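Local coordinates for protein Dhd127_a (PDB 6DLM) that is one chain of a computationally designed heterodimer, a helical hairpin that pairs with a different designed chain through coiled-coil helices, at residues V19-R24 with R54-A59. Residues are numbered along the deposited sequence; the frame is centred on the assembly and turned at random.
Sequences VRLLER and RELEKA
The two helices of a designed antiparallel helical hairpin meet here near the middle of the chain, where Leu56 inserts its side chain between Leu21 and Leu22 of helix 3-37. The local axes approach to 10.3 Å, and their N-to-C directions differ by 155°. In register, Leu21 faces Leu56, their CA atoms 7.0 Å apart. The closest contacts all use one methyl, Leu56 CD2, which rests against Leu21 CB at 3.6 Å and against Leu22 CD2, also at 3.6 Å. Leu56 CB already points at the other helix, and with CG anti to the carbonyl carbon (chi1 -82°) CD2 is left facing Leu21 and Leu22. The Leu21 and Leu56 side chains run alongside each other with opposite headings, and Leu21 CD1 comes to 4.0 Å from Leu56 CD2. Leu22 starts from the flank of its helix, but its end swings inward, bringing CD2 within 4.1 Å of the second methyl, Leu56 CD1. At the margin, the aliphatic base of Glu55 lies loosely beside Leu21, Glu55 CB to Leu21 CD1 4.4 Å, while its carboxylate leads outward, away from Leu21. The closest approaches are therefore leucine to leucine. Along the hairpin, Leu56 of helix 44-73 also touches Leu18 and Leu25 of helix 3-37, while Leu21 reaches Leu52. Dhd127_b packs beside both helices: its Ile22 touches Leu22 and its Leu26 touches Leu56, continuing the apolar packing into the heterodimer interface.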
# COMPACT_ATOMS: atom_id res chain seq x y z
N VAL A 19 1.11 5.14 0.01
CA VAL A 19 -0.28 5.28 -0.42
C VAL A 19 -0.40 5.66 -1.90
O VAL A 19 -1.23 5.11 -2.60
CB VAL A 19 -1.04 6.30 0.44
CG1 VAL A 19 -2.44 6.50 -0.10
CG2 VAL A 19 -1.09 5.83 1.88
N ARG A 20 0.43 6.58 -2.38
CA ARG A 20 0.36 6.94 -3.79
C ARG A 20 0.63 5.75 -4.72
O ARG A 20 -0.08 5.56 -5.69
CB ARG A 20 1.33 8.07 -4.13
CG ARG A 20 1.01 9.40 -3.46
CD ARG A 20 1.93 10.51 -3.95
NE ARG A 20 3.33 10.26 -3.62
CZ ARG A 20 3.95 10.75 -2.55
NH1 ARG A 20 3.30 11.52 -1.69
NH2 ARG A 20 5.22 10.47 -2.34
N LEU A 21 1.62 4.94 -4.35
CA LEU A 21 1.98 3.75 -5.11
C LEU A 21 0.84 2.73 -5.13
O LEU A 21 0.54 2.14 -6.14
CB LEU A 21 3.18 3.06 -4.48
CG LEU A 21 4.57 3.52 -4.85
CD1 LEU A 21 5.53 2.38 -4.52
CD2 LEU A 21 4.66 3.86 -6.33
N LEU A 22 0.23 2.54 -3.97
CA LEU A 22 -0.89 1.61 -3.86
C LEU A 22 -2.03 2.10 -4.74
O LEU A 22 -2.62 1.32 -5.47
CB LEU A 22 -1.40 1.50 -2.43
CG LEU A 22 -0.47 0.81 -1.44
CD1 LEU A 22 -0.85 1.17 -0.02
CD2 LEU A 22 -0.51 -0.69 -1.65
N GLU A 23 -2.32 3.39 -4.69
CA GLU A 23 -3.38 3.94 -5.53
C GLU A 23 -3.03 3.74 -7.02
O GLU A 23 -3.91 3.43 -7.80
CB GLU A 23 -3.63 5.42 -5.21
CG GLU A 23 -4.14 5.65 -3.80
CD GLU A 23 -4.19 7.12 -3.40
OE1 GLU A 23 -5.16 7.51 -2.74
OE2 GLU A 23 -3.26 7.87 -3.73
N ARG A 24 -1.76 3.89 -7.37
CA ARG A 24 -1.32 3.65 -8.73
C ARG A 24 -1.52 2.18 -9.13
O ARG A 24 -2.01 1.90 -10.21
CB ARG A 24 0.15 4.02 -8.88
CG ARG A 24 0.72 3.77 -10.25
CD ARG A 24 2.13 4.31 -10.33
NE ARG A 24 2.96 3.54 -11.25
CZ ARG A 24 4.28 3.49 -11.19
NH1 ARG A 24 4.92 4.17 -10.25
NH2 ARG A 24 4.95 2.77 -12.07
N ARG A 54 6.68 -5.44 -6.37
CA ARG A 54 8.02 -5.55 -5.81
C ARG A 54 8.40 -4.27 -5.10
O ARG A 54 8.86 -4.29 -3.97
CB ARG A 54 9.02 -5.79 -6.94
CG ARG A 54 10.33 -6.42 -6.50
CD ARG A 54 11.45 -6.33 -7.55
NE ARG A 54 10.99 -6.49 -8.93
CZ ARG A 54 10.35 -7.55 -9.39
NH1 ARG A 54 9.97 -7.59 -10.66
NH2 ARG A 54 10.06 -8.56 -8.58
N GLU A 55 8.12 -3.14 -5.73
CA GLU A 55 8.41 -1.85 -5.14
C GLU A 55 7.57 -1.61 -3.88
O GLU A 55 8.05 -1.02 -2.92
CB GLU A 55 8.23 -0.74 -6.17
CG GLU A 55 9.19 -0.90 -7.34
CD GLU A 55 10.65 -0.90 -6.91
OE1 GLU A 55 11.06 0.06 -6.24
OE2 GLU A 55 11.39 -1.85 -7.25
N LEU A 56 6.31 -2.02 -3.91
CA LEU A 56 5.44 -1.85 -2.75
C LEU A 56 5.91 -2.69 -1.55
O LEU A 56 5.93 -2.22 -0.43
CB LEU A 56 4.01 -2.21 -3.12
CG LEU A 56 3.29 -1.05 -3.81
CD1 LEU A 56 2.12 -1.54 -4.64
CD2 LEU A 56 2.84 -0.05 -2.76
N GLU A 57 6.30 -3.93 -1.80
CA GLU A 57 6.80 -4.79 -0.75
C GLU A 57 8.04 -4.16 -0.11
O GLU A 57 8.17 -4.15 1.10
CB GLU A 57 7.14 -6.17 -1.30
CG GLU A 57 5.93 -6.94 -1.77
CD GLU A 57 6.29 -8.16 -2.60
OE1 GLU A 57 7.48 -8.35 -2.92
OE2 GLU A 57 5.38 -8.92 -2.94
N LYS A 58 8.92 -3.62 -0.95
CA LYS A 58 10.11 -2.94 -0.48
C LYS A 58 9.76 -1.70 0.36
O LYS A 58 10.36 -1.48 1.40
CB LYS A 58 10.98 -2.57 -1.69
CG LYS A 58 12.02 -1.51 -1.43
CD LYS A 58 12.93 -1.35 -2.64
CE LYS A 58 13.50 0.05 -2.73
NZ LYS A 58 12.45 1.02 -3.16
N ALA A 59 8.78 -0.92 -0.08
CA ALA A 59 8.35 0.25 0.69
C ALA A 59 7.79 -0.15 2.06
O ALA A 59 8.09 0.49 3.06
CB ALA A 59 7.32 1.05 -0.09